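PDB 4UJ7: surface layer protein from Geobacillus stearothermophilus, which probably self-assembles into the crystalline surface layer coating the bacterial cell and binds calcium, domains 5 and 6 being the part present here. Local coordinates for residues A[64-69]-A[74-79]; A[139-144]-A[150-155]; A[157-162]-A[182-187]. All blocks are in the same frame, centred on the assembly; numbering follows the deposited sequence. Where two conformers were deposited one is given.

Contact 1 (A[64-69]-A[74-79]); sequences SVSNSG and EYTVTV
Ser64 and Thr78 form an antiparallel hydrogen-bonded pair whose N and O atoms are exchanged both ways. Ser64 N reaches Thr78 O at 3.0 Å and Thr78 N returns to Ser64 O at 2.9 Å. Val65 and Val77 follow as a non-hydrogen-bonded pair, and Ser66 N then donates a hydrogen bond to Thr76 O.

At Ser66 a side chain joins in. With chi1 at 69°, OG lies beside both the N and the C of its own residue and reaches across to the neighbouring strand, where Ser66 OG accepts from Thr76 N at 2.9 Å in an almost straight bond of 171°. The hydroxyl thus takes the N-H that Ser66 O would receive in a regular pair, while Ser66 O is used by Gly69 N, closing a beta turn; Asn67, Ser68 and Gly69 all have positive phi, so the chain curls sharply away.

The turn meets the Tyr75 ring: Ser66 O lies at the ring edge, near its plane, 3.3 Å from Tyr75 CD1. Farther along the ring, Tyr75 CE1 comes to 3.4 Å from Gly69 C. Tyr75 OH is hydrogen-bonded to Gly49 O, and also to Gln72 N.

Apolar contact is modest. Val65 CG2, anti to its own backbone N, lies 3.7 Å from Tyr75 CB, with Val77 CG2 rather farther off on the same face of the sheet.

In this Ig-like BIG2 domain, strand 61-65 is the outermost strand of an antiparallel sheet. Strand 74-81 separates it from strand 32-41, and Val65 and Val77 pack against Val53 of strand 52-55 in the facing sheet.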
ATOM      1  N   SER A  64       2.447  -4.989  12.430  1.00 14.55           N
ATOM      2  CA  SER A  64       2.214  -3.662  12.965  1.00 14.02           C
ATOM      3  C   SER A  64       1.105  -2.996  12.168  1.00 13.55           C
ATOM      4  O   SER A  64       0.701  -3.503  11.117  1.00 13.45           O
ATOM      5  CB  SER A  64       3.494  -2.828  12.911  1.00 13.93           C
ATOM      6  OG  SER A  64       3.919  -2.662  11.566  1.00 16.02           O
ATOM      7  N   VAL A  65       0.576  -1.898  12.688  1.00 13.05           N
ATOM      8  CA  VAL A  65      -0.542  -1.203  12.045  1.00 13.57           C
ATOM      9  C   VAL A  65      -0.313   0.298  12.032  1.00 13.21           C
ATOM     10  O   VAL A  65       0.207   0.888  13.001  1.00 13.91           O
ATOM     11  CB  VAL A  65      -1.904  -1.588  12.694  1.00 13.15           C
ATOM     12  CG1 VAL A  65      -1.956  -1.267  14.187  1.00 13.42           C
ATOM     13  CG2 VAL A  65      -3.077  -0.932  11.975  1.00 13.93           C
ATOM     14  N   SER A  66      -0.722   0.939  10.935  1.00 13.15           N
ATOM     15  CA  SER A  66      -0.508   2.385  10.785  1.00 12.41           C
ATOM     16  C   SER A  66      -1.282   3.221  11.807  1.00 12.76           C
ATOM     17  O   SER A  66      -2.311   2.773  12.362  1.00 12.44           O
ATOM     18  CB  SER A  66      -0.832   2.815   9.336  1.00 12.30           C
ATOM     19  OG  SER A  66      -2.230   2.714   9.054  1.00 12.42           O
ATOM     20  N   ASN A  67      -0.783   4.436  12.050  1.00 12.89           N
ATOM     21  CA  ASN A  67      -1.343   5.350  13.050  1.00 12.35           C
ATOM     22  C   ASN A  67      -1.526   4.701  14.416  1.00 12.26           C
ATOM     23  O   ASN A  67      -2.421   5.059  15.176  1.00 12.33           O
ATOM     24  CB  ASN A  67      -2.632   6.068  12.587  1.00 12.43           C
ATOM     25  CG  ASN A  67      -2.773   7.446  13.227  1.00 12.71           C
ATOM     26  OD1 ASN A  67      -1.881   8.286  13.043  1.00 13.87           O
ATOM     27  ND2 ASN A  67      -3.862   7.693  13.991  1.00 12.46           N
ATOM     28  N   SER A  68      -0.692   3.705  14.696  1.00 12.51           N
ATOM     29  CA  SER A  68      -0.830   2.901  15.928  1.00 12.69           C
ATOM     30  C   SER A  68      -2.263   2.445  16.177  1.00 12.36           C
ATOM     31  O   SER A  68      -2.711   2.310  17.319  1.00 12.51           O
ATOM     32  CB  SER A  68      -0.275   3.668  17.123  1.00 14.22           C
ATOM     33  OG  SER A  68       1.103   3.916  16.870  1.00 17.19           O
ATOM     34  N   GLY A  69      -2.993   2.202  15.096  1.00 11.77           N
ATOM     35  CA  GLY A  69      -4.346   1.626  15.189  1.00 11.75           C
ATOM     36  C   GLY A  69      -5.425   2.494  15.825  1.00 12.50           C
ATOM     37  O   GLY A  69      -6.432   1.969  16.313  1.00 12.97           O
ATOM     38  N   GLU A  74      -9.692   3.662   8.243  1.00 16.34           N
ATOM     39  CA  GLU A  74      -8.823   2.908   7.328  1.00 17.29           C
ATOM     40  C   GLU A  74      -7.420   2.823   7.930  1.00 15.47           C
ATOM     41  O   GLU A  74      -6.899   3.830   8.434  1.00 15.91           O
ATOM     42  CB  GLU A  74      -8.705   3.651   5.990  1.00 20.89           C
ATOM     43  CG  GLU A  74      -9.971   3.654   5.136  1.00 26.97           C
ATOM     44  CD  GLU A  74      -9.941   4.656   3.991  1.00 30.63           C
ATOM     45  OE1 GLU A  74      -9.819   5.880   4.245  1.00 34.75           O
ATOM     46  OE2 GLU A  74     -10.074   4.219   2.828  1.00 35.95           O
ATOM     47  N   TYR A  75      -6.816   1.634   7.850  1.00 13.50           N
ATOM     48  CA  TYR A  75      -5.453   1.397   8.340  1.00 12.85           C
ATOM     49  C   TYR A  75      -4.687   0.496   7.388  1.00 12.55           C
ATOM     50  O   TYR A  75      -5.272  -0.348   6.682  1.00 13.43           O
ATOM     51  CB  TYR A  75      -5.487   0.676   9.690  1.00 12.51           C
ATOM     52  CG  TYR A  75      -6.184   1.444  10.788  1.00 12.17           C
ATOM     53  CD1 TYR A  75      -5.502   2.412  11.539  1.00 12.70           C
ATOM     54  CD2 TYR A  75      -7.539   1.185  11.095  1.00 12.24           C
ATOM     55  CE1 TYR A  75      -6.154   3.125  12.539  1.00 12.58           C
ATOM     56  CE2 TYR A  75      -8.199   1.909  12.092  1.00 12.64           C
ATOM     57  CZ  TYR A  75      -7.490   2.855  12.826  1.00 12.73           C
ATOM     58  OH  TYR A  75      -8.133   3.551  13.811  1.00 12.91           O
ATOM     59  N   THR A  76      -3.365   0.641   7.383  1.00 11.81           N
ATOM     60  CA  THR A  76      -2.482  -0.275   6.687  1.00 11.92           C
ATOM     61  C   THR A  76      -1.810  -1.201   7.679  1.00 11.74           C
ATOM     62  O   THR A  76      -1.243  -0.724   8.678  1.00 12.64           O
ATOM     63  CB  THR A  76      -1.423   0.487   5.882  1.00 12.62           C
ATOM     64  OG1 THR A  76      -2.088   1.205   4.839  1.00 14.28           O
ATOM     65  CG2 THR A  76      -0.437  -0.477   5.248  1.00 13.21           C
ATOM     66  N   VAL A  77      -1.907  -2.493   7.437  1.00 11.11           N
ATOM     67  CA  VAL A  77      -1.255  -3.516   8.275  1.00 12.06           C
ATOM     68  C   VAL A  77       0.004  -3.983   7.557  1.00 12.31           C
ATOM     69  O   VAL A  77      -0.017  -4.282   6.352  1.00 13.06           O
ATOM     70  CB  VAL A  77      -2.199  -4.713   8.544  1.00 11.93           C
ATOM     71  CG1 VAL A  77      -1.471  -5.818   9.300  1.00 12.10           C
ATOM     72  CG2 VAL A  77      -3.453  -4.265   9.278  1.00 12.20           C
ATOM     73  N   THR A  78       1.118  -4.043   8.289  1.00 12.66           N
ATOM     74  CA  THR A  78       2.395  -4.536   7.747  1.00 13.90           C
ATOM     75  C   THR A  78       2.768  -5.853   8.393  1.00 14.44           C
ATOM     76  O   THR A  78       2.756  -5.965   9.619  1.00 15.12           O
ATOM     77  CB  THR A  78       3.524  -3.510   7.981  1.00 14.39           C
ATOM     78  OG1 THR A  78       3.210  -2.331   7.243  1.00 15.24           O
ATOM     79  CG2 THR A  78       4.878  -4.061   7.514  1.00 15.41           C
ATOM     80  N   VAL A  79       3.089  -6.855   7.573  1.00 14.85           N
ATOM     81  CA  VAL A  79       3.505  -8.169   8.049  1.00 15.08           C
ATOM     82  C   VAL A  79       4.968  -8.418   7.669  1.00 15.27           C
ATOM     83  O   VAL A  79       5.355  -8.274   6.510  1.00 16.20           O
ATOM     84  CB  VAL A  79       2.589  -9.304   7.485  1.00 14.59           C
ATOM     85  CG1 VAL A  79       3.071 -10.688   7.926  1.00 15.52           C
ATOM     86  CG2 VAL A  79       1.118  -9.064   7.841  1.00 15.88           C
TER

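Contact 2 (A[139-144]-A[150-155])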
ATOM      1  N   LYS A 139       5.287   1.510  -4.191  1.00 14.95           N
ATOM      2  CA  LYS A 139       6.372   0.538  -4.103  1.00 16.03           C
ATOM      3  C   LYS A 139       6.283  -0.403  -5.305  1.00 15.84           C
ATOM      4  O   LYS A 139       5.225  -0.544  -5.921  1.00 16.52           O
ATOM      5  CB  LYS A 139       6.320  -0.253  -2.788  1.00 17.19           C
ATOM      6  CG  LYS A 139       6.981   0.471  -1.618  1.00 18.24           C
ATOM      7  CD  LYS A 139       6.852  -0.377  -0.352  1.00 19.56           C
ATOM      8  CE  LYS A 139       7.650   0.231   0.788  1.00 19.20           C
ATOM      9  NZ  LYS A 139       9.099   0.142   0.512  1.00 19.38           N
ATOM     10  N   VAL A 140       7.412  -1.007  -5.647  1.00 16.89           N
ATOM     11  CA  VAL A 140       7.432  -2.035  -6.680  1.00 17.46           C
ATOM     12  C   VAL A 140       8.005  -3.318  -6.079  1.00 17.57           C
ATOM     13  O   VAL A 140       9.113  -3.305  -5.551  1.00 17.66           O
ATOM     14  CB  VAL A 140       8.229  -1.604  -7.934  1.00 18.13           C
ATOM     15  CG1 VAL A 140       8.137  -2.673  -9.019  1.00 18.93           C
ATOM     16  CG2 VAL A 140       7.692  -0.285  -8.492  1.00 18.30           C
ATOM     17  N   TYR A 141       7.219  -4.399  -6.132  1.00 17.73           N
ATOM     18  CA  TYR A 141       7.639  -5.709  -5.614  1.00 18.99           C
ATOM     19  C   TYR A 141       7.992  -6.702  -6.702  1.00 19.33           C
ATOM     20  O   TYR A 141       7.362  -6.736  -7.765  1.00 19.57           O
ATOM     21  CB  TYR A 141       6.534  -6.332  -4.761  1.00 19.35           C
ATOM     22  CG  TYR A 141       6.146  -5.518  -3.552  1.00 19.71           C
ATOM     23  CD1 TYR A 141       6.975  -5.455  -2.442  1.00 20.74           C
ATOM     24  CD2 TYR A 141       4.958  -4.801  -3.535  1.00 21.21           C
ATOM     25  CE1 TYR A 141       6.628  -4.701  -1.330  1.00 21.01           C
ATOM     26  CE2 TYR A 141       4.601  -4.045  -2.438  1.00 21.66           C
ATOM     27  CZ  TYR A 141       5.438  -4.002  -1.345  1.00 21.21           C
ATOM     28  OH  TYR A 141       5.069  -3.268  -0.246  1.00 23.94           O
ATOM     29  N   ALA A 142       8.990  -7.527  -6.403  1.00 18.54           N
ATOM     30  CA  ALA A 142       9.243  -8.745  -7.167  1.00 18.37           C
ATOM     31  C   ALA A 142       8.458  -9.927  -6.555  1.00 17.98           C
ATOM     32  O   ALA A 142       8.436 -10.111  -5.330  1.00 17.80           O
ATOM     33  CB  ALA A 142      10.730  -9.033  -7.221  1.00 18.76           C
ATOM     34  N   VAL A 143       7.833 -10.726  -7.416  1.00 18.08           N
ATOM     35  CA  VAL A 143       6.900 -11.773  -7.002  0.50 17.69           C
ATOM     36  C   VAL A 143       7.279 -13.099  -7.668  1.00 18.57           C
ATOM     37  O   VAL A 143       7.488 -13.130  -8.877  1.00 19.75           O
ATOM     38  CB  VAL A 143       5.454 -11.360  -7.386  0.50 17.39           C
ATOM     39  CG1 VAL A 143       4.450 -12.434  -7.016  0.50 16.99           C
ATOM     40  CG2 VAL A 143       5.087 -10.047  -6.704  0.50 16.04           C
ATOM     41  N   ASP A 144       7.359 -14.183  -6.891  1.00 18.36           N
ATOM     42  CA  ASP A 144       7.683 -15.486  -7.494  1.00 19.17           C
ATOM     43  C   ASP A 144       6.461 -16.116  -8.165  1.00 21.05           C
ATOM     44  O   ASP A 144       5.369 -15.547  -8.145  1.00 21.35           O
ATOM     45  CB  ASP A 144       8.384 -16.428  -6.496  1.00 20.12           C
ATOM     46  CG  ASP A 144       7.452 -16.977  -5.422  1.00 19.21           C
ATOM     47  OD1 ASP A 144       6.206 -16.936  -5.557  1.00 20.87           O
ATOM     48  OD2 ASP A 144       7.977 -17.465  -4.406  1.00 22.36           O
ATOM     49  N   VAL A 150       8.989 -11.672  -3.005  1.00 17.09           N
ATOM     50  CA  VAL A 150      10.375 -12.100  -2.782  1.00 17.21           C
ATOM     51  C   VAL A 150      11.368 -10.937  -2.746  1.00 18.32           C
ATOM     52  O   VAL A 150      12.510 -11.117  -2.356  1.00 19.95           O
ATOM     53  CB  VAL A 150      10.828 -13.208  -3.775  1.00 17.58           C
ATOM     54  CG1 VAL A 150      10.002 -14.469  -3.564  1.00 17.74           C
ATOM     55  CG2 VAL A 150      10.738 -12.716  -5.216  1.00 17.28           C
ATOM     56  N   GLY A 151      10.942  -9.735  -3.127  1.00 17.52           N
ATOM     57  CA  GLY A 151      11.826  -8.574  -3.000  1.00 18.63           C
ATOM     58  C   GLY A 151      11.066  -7.274  -3.161  1.00 18.97           C
ATOM     59  O   GLY A 151      10.052  -7.231  -3.853  1.00 21.23           O
ATOM     60  N   ASP A 152      11.549  -6.225  -2.494  1.00 20.16           N
ATOM     61  CA  ASP A 152      11.076  -4.867  -2.715  1.00 19.54           C
ATOM     62  C   ASP A 152      12.138  -4.160  -3.554  1.00 20.25           C
ATOM     63  O   ASP A 152      13.233  -3.875  -3.078  1.00 19.86           O
ATOM     64  CB  ASP A 152      10.846  -4.173  -1.361  1.00 20.36           C
ATOM     65  CG  ASP A 152      10.384  -2.733  -1.495  1.00 21.30           C
ATOM     66  OD1 ASP A 152      10.583  -2.133  -2.560  1.00 21.02           O
ATOM     67  OD2 ASP A 152       9.850  -2.191  -0.508  1.00 22.68           O
ATOM     68  N   ILE A 153      11.809  -3.900  -4.820  1.00 19.09           N
ATOM     69  CA  ILE A 153      12.758  -3.383  -5.795  1.00 19.44           C
ATOM     70  C   ILE A 153      12.529  -1.908  -6.101  1.00 18.89           C
ATOM     71  O   ILE A 153      13.028  -1.385  -7.103  1.00 20.24           O
ATOM     72  CB  ILE A 153      12.781  -4.220  -7.119  1.00 20.59           C
ATOM     73  CG1 ILE A 153      11.440  -4.183  -7.869  1.00 22.30           C
ATOM     74  CG2 ILE A 153      13.229  -5.660  -6.838  1.00 22.70           C
ATOM     75  CD1 ILE A 153      11.541  -4.651  -9.313  1.00 22.54           C
ATOM     76  N   THR A 154      11.814  -1.223  -5.213  1.00 17.89           N
ATOM     77  CA  THR A 154      11.492   0.201  -5.412  1.00 17.66           C
ATOM     78  C   THR A 154      12.714   1.064  -5.670  1.00 18.78           C
ATOM     79  O   THR A 154      12.655   1.982  -6.488  1.00 18.63           O
ATOM     80  CB  THR A 154      10.686   0.772  -4.224  1.00 17.23           C
ATOM     81  OG1 THR A 154       9.600  -0.112  -3.934  1.00 17.35           O
ATOM     82  CG2 THR A 154      10.105   2.142  -4.570  1.00 16.78           C
ATOM     83  N   ASN A 155      13.813   0.775  -4.977  1.00 19.39           N
ATOM     84  CA  ASN A 155      15.033   1.541  -5.155  1.00 21.49           C
ATOM     85  C   ASN A 155      15.745   1.269  -6.488  1.00 20.82           C
ATOM     86  O   ASN A 155      16.550   2.082  -6.942  1.00 22.27           O
ATOM     87  CB  ASN A 155      15.986   1.303  -3.991  1.00 22.53           C
ATOM     88  CG  ASN A 155      17.074   2.362  -3.908  1.00 24.26           C
ATOM     89  OD1 ASN A 155      16.832   3.548  -4.154  1.00 25.13           O
ATOM     90  ND2 ASN A 155      18.278   1.933  -3.581  1.00 26.46           N
TER
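Lys139 and Asp152 meet in a salt bridge: Lys139 NZ lies 2.7 Å from Asp152 OD2, which accepts with its syn lone pair. A bend at the last torsion of the lysine (chi4 -68°) turns NZ onto the carboxylate, and the two side chains cross at about a right angle. Next to them, Val140 N donates to Thr154 OG1 at 2.9 Å, while Ile153 N binds Val140 O. Val140 CG1 packs at 3.8 Å on Ile153 CG1.

What holds this group is Asp152 OD1. Thr154 OG1 donates to Asp152 OD1 at 2.6 Å, and Thr154 N does so too, closing an Asx turn. Both carboxylate oxygens are therefore occupied, which fixes the rotation of the group and positions the threonine oxygen for Val140.

At the other end, Val150 and Gly151 both face Ala142 in a classic beta bulge: Ala142 O receives Val150 N at 2.9 Å and, weakly, Gly151 N, and Ala142 N binds Gly151 O.

Strand 135-144 pairs with 149-152 and also with 110-117 and 181-188; Ala142 touches Val110 and Ile153 touches Tyr113. Asp181 of strand 181-188 gives Lys139 a second salt bridge.

Contact 3 (A[157-162]-A[182-187]); sequences VTITSE and TVYVIT. With CA (calcium ion), chain D.
Val157 touches the Tyr184 ring in two ways: its O lies at the ring edge, in the ring plane, 3.8 Å from Tyr184 CE2, while its CG2 rests 4.1 Å from the same carbon. Thr158 passes the phenol end with its backbone, its CA lying 3.6 Å from Tyr184 OH. Ile159 carries most of the contact. Ile159 N donates to Tyr184 OH at 3.1 Å, nearly straight at 164°, and the isoleucine side chain runs back along the ring, in the opposite sense to the tyrosine. CB stands over the ring centre, 3.8 Å from the centroid and 12° off the normal, a CH-pi contact; CD1 reaches over the same face to 3.4 Å from Tyr184 CD2. This is a bridge across an Ig-like beta sandwich: strand 158-160 edges one sheet beside strand 195-203, strand 181-188 belongs to the other, and the tyrosine spans the interior between them. Leu199 lies against Ile159 as well. Farther on, Ser161 packs against Glu197 and Leu199. Glu162, extended beyond CG, binds a calcium ion through OE2 at 2.3 Å; Asp165, Asn167, Glu197, the carbonyl of Val169 and a water also bind that ion, and Glu162 OE1 is hydrogen-bonded to Thr166.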
ATOM      1  N   VAL A 157      14.211   0.640  -9.498  1.00 20.12           N
ATOM      2  CA  VAL A 157      13.429   1.043 -10.659  1.00 20.03           C
ATOM      3  C   VAL A 157      13.554   2.546 -10.879  1.00 18.94           C
ATOM      4  O   VAL A 157      14.008   3.281  -9.997  1.00 19.21           O
ATOM      5  CB  VAL A 157      11.928   0.645 -10.542  1.00 19.59           C
ATOM      6  CG1 VAL A 157      11.756  -0.853 -10.316  1.00 20.51           C
ATOM      7  CG2 VAL A 157      11.215   1.424  -9.437  1.00 18.20           C
ATOM      8  N   THR A 158      13.166   2.992 -12.071  1.00 19.75           N
ATOM      9  CA  THR A 158      12.990   4.407 -12.347  1.00 19.89           C
ATOM     10  C   THR A 158      11.528   4.620 -12.760  1.00 19.22           C
ATOM     11  O   THR A 158      10.978   3.827 -13.529  1.00 20.29           O
ATOM     12  CB  THR A 158      13.970   4.872 -13.446  1.00 22.87           C
ATOM     13  OG1 THR A 158      15.298   4.517 -13.051  1.00 24.74           O
ATOM     14  CG2 THR A 158      13.901   6.376 -13.656  1.00 23.89           C
ATOM     15  N   ILE A 159      10.889   5.651 -12.199  1.00 17.84           N
ATOM     16  CA  ILE A 159       9.482   5.964 -12.505  1.00 17.99           C
ATOM     17  C   ILE A 159       9.406   7.378 -13.083  1.00 18.55           C
ATOM     18  O   ILE A 159       9.894   8.336 -12.481  1.00 19.59           O
ATOM     19  CB  ILE A 159       8.571   5.819 -11.258  1.00 18.07           C
ATOM     20  CG1 ILE A 159       8.648   4.370 -10.744  1.00 19.00           C
ATOM     21  CG2 ILE A 159       7.119   6.159 -11.591  1.00 18.32           C
ATOM     22  CD1 ILE A 159       7.756   4.067  -9.558  1.00 18.22           C
ATOM     23  N   THR A 160       8.791   7.490 -14.260  1.00 17.93           N
ATOM     24  CA  THR A 160       8.714   8.755 -14.987  1.00 18.62           C
ATOM     25  C   THR A 160       7.315   9.004 -15.540  1.00 17.47           C
ATOM     26  O   THR A 160       6.542   8.069 -15.761  1.00 18.39           O
ATOM     27  CB  THR A 160       9.687   8.775 -16.188  1.00 18.97           C
ATOM     28  OG1 THR A 160       9.405   7.675 -17.060  1.00 20.97           O
ATOM     29  CG2 THR A 160      11.148   8.701 -15.714  1.00 20.52           C
ATOM     30  N   SER A 161       7.006  10.275 -15.764  1.00 18.13           N
ATOM     31  CA  SER A 161       5.819  10.668 -16.513  1.00 17.67           C
ATOM     32  C   SER A 161       6.262  11.167 -17.882  1.00 17.99           C
ATOM     33  O   SER A 161       7.461  11.296 -18.145  1.00 18.44           O
ATOM     34  CB  SER A 161       5.091  11.785 -15.775  1.00 17.54           C
ATOM     35  OG  SER A 161       5.938  12.918 -15.626  1.00 17.76           O
ATOM     36  N   GLU A 162       5.292  11.506 -18.730  1.00 17.48           N
ATOM     37  CA  GLU A 162       5.606  12.031 -20.060  1.00 16.08           C
ATOM     38  C   GLU A 162       6.603  13.202 -20.000  1.00 16.51           C
ATOM     39  O   GLU A 162       6.524  14.063 -19.117  1.00 17.21           O
ATOM     40  CB  GLU A 162       4.330  12.442 -20.807  1.00 15.62           C
ATOM     41  CG  GLU A 162       3.495  13.487 -20.073  1.00 14.98           C
ATOM     42  CD  GLU A 162       2.221  13.889 -20.771  1.00 14.23           C
ATOM     43  OE1 GLU A 162       1.965  13.389 -21.903  1.00 14.89           O
ATOM     44  OE2 GLU A 162       1.458  14.691 -20.190  1.00 13.86           O
ATOM     45  N   THR A 182      12.712   2.137   0.638  1.00 17.15           N
ATOM     46  CA  THR A 182      12.470   3.162  -0.382  1.00 16.65           C
ATOM     47  C   THR A 182      10.988   3.252  -0.771  1.00 15.80           C
ATOM     48  O   THR A 182      10.350   2.230  -1.045  1.00 16.41           O
ATOM     49  CB  THR A 182      13.328   2.873  -1.638  1.00 16.45           C
ATOM     50  OG1 THR A 182      14.714   2.905  -1.274  1.00 17.65           O
ATOM     51  CG2 THR A 182      13.077   3.898  -2.747  1.00 17.08           C
ATOM     52  N   VAL A 183      10.453   4.478  -0.789  1.00 15.20           N
ATOM     53  CA  VAL A 183       9.107   4.744  -1.335  1.00 15.16           C
ATOM     54  C   VAL A 183       9.262   5.728  -2.495  1.00 14.45           C
ATOM     55  O   VAL A 183      10.051   6.677  -2.400  1.00 14.28           O
ATOM     56  CB  VAL A 183       8.171   5.328  -0.248  1.00 15.74           C
ATOM     57  CG1 VAL A 183       6.800   5.639  -0.805  1.00 16.81           C
ATOM     58  CG2 VAL A 183       8.063   4.358   0.928  1.00 16.15           C
ATOM     59  N   TYR A 184       8.532   5.512  -3.595  1.00 14.83           N
ATOM     60  CA  TYR A 184       8.531   6.510  -4.666  1.00 15.06           C
ATOM     61  C   TYR A 184       7.374   7.479  -4.389  1.00 15.23           C
ATOM     62  O   TYR A 184       6.210   7.062  -4.317  1.00 16.41           O
ATOM     63  CB  TYR A 184       8.344   5.827  -6.022  1.00 15.73           C
ATOM     64  CG  TYR A 184       9.429   6.119  -7.041  1.00 16.27           C
ATOM     65  CD1 TYR A 184       9.591   7.404  -7.568  1.00 16.66           C
ATOM     66  CD2 TYR A 184      10.290   5.104  -7.485  1.00 16.83           C
ATOM     67  CE1 TYR A 184      10.574   7.687  -8.503  1.00 17.37           C
ATOM     68  CE2 TYR A 184      11.278   5.373  -8.434  1.00 18.00           C
ATOM     69  CZ  TYR A 184      11.417   6.664  -8.941  1.00 18.21           C
ATOM     70  OH  TYR A 184      12.395   6.955  -9.880  1.00 19.42           O
ATOM     71  N   VAL A 185       7.702   8.751  -4.204  1.00 14.02           N
ATOM     72  CA  VAL A 185       6.730   9.750  -3.763  1.00 13.69           C
ATOM     73  C   VAL A 185       6.396  10.648  -4.940  1.00 14.11           C
ATOM     74  O   VAL A 185       7.284  11.258  -5.551  1.00 14.63           O
ATOM     75  CB  VAL A 185       7.267  10.553  -2.569  1.00 13.99           C
ATOM     76  CG1 VAL A 185       6.254  11.602  -2.124  1.00 13.63           C
ATOM     77  CG2 VAL A 185       7.604   9.619  -1.412  1.00 15.03           C
ATOM     78  N   ILE A 186       5.104  10.717  -5.241  1.00 13.49           N
ATOM     79  CA  ILE A 186       4.599  11.505  -6.366  1.00 13.02           C
ATOM     80  C   ILE A 186       3.898  12.751  -5.809  1.00 13.45           C
ATOM     81  O   ILE A 186       3.035  12.646  -4.931  1.00 14.40           O
ATOM     82  CB  ILE A 186       3.586  10.674  -7.206  1.00 12.37           C
ATOM     83  CG1 ILE A 186       4.057   9.217  -7.429  1.00 12.77           C
ATOM     84  CG2 ILE A 186       3.304  11.390  -8.527  1.00 13.21           C
ATOM     85  CD1 ILE A 186       5.418   9.103  -8.085  1.00 13.66           C
ATOM     86  N   THR A 187       4.255  13.929  -6.316  1.00 13.26           N
ATOM     87  CA  THR A 187       3.631  15.181  -5.860  1.00 13.61           C
ATOM     88  C   THR A 187       3.248  16.051  -7.051  1.00 13.44           C
ATOM     89  O   THR A 187       3.768  15.868  -8.156  1.00 13.39           O
ATOM     90  CB  THR A 187       4.584  15.975  -4.958  1.00 14.21           C
ATOM     91  OG1 THR A 187       5.832  16.150  -5.640  1.00 15.55           O
ATOM     92  CG2 THR A 187       4.817  15.260  -3.601  1.00 14.90           C
TER
HETATM   93 CA    CA D 802       0.972  15.433 -18.078  1.00 13.69          CA
HETATM   94  O   HOH W   1       3.231  16.145 -17.602  1.00 14.95           O

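How the contacts relate
Along the chain the three contacts come in series. Contact 1 lies in the first BIG2 domain, and contacts 2 and 3 both in the second. Contact 1 is centred about 20 Å from contact 2 and 23 Å from contact 3, and touches neither. Contacts 2 and 3 have centres 14 Å apart and do meet, because strands 135-144 and 181-188 are neighbours in one sheet: Lys139 NZ lies 2.9 Å from Thr182 O, a probable hydrogen bond, and Thr154 packs on Thr182. Contact 2 thus sits within that sheet, whereas contact 3 joins it to the facing one and runs on to a calcium site.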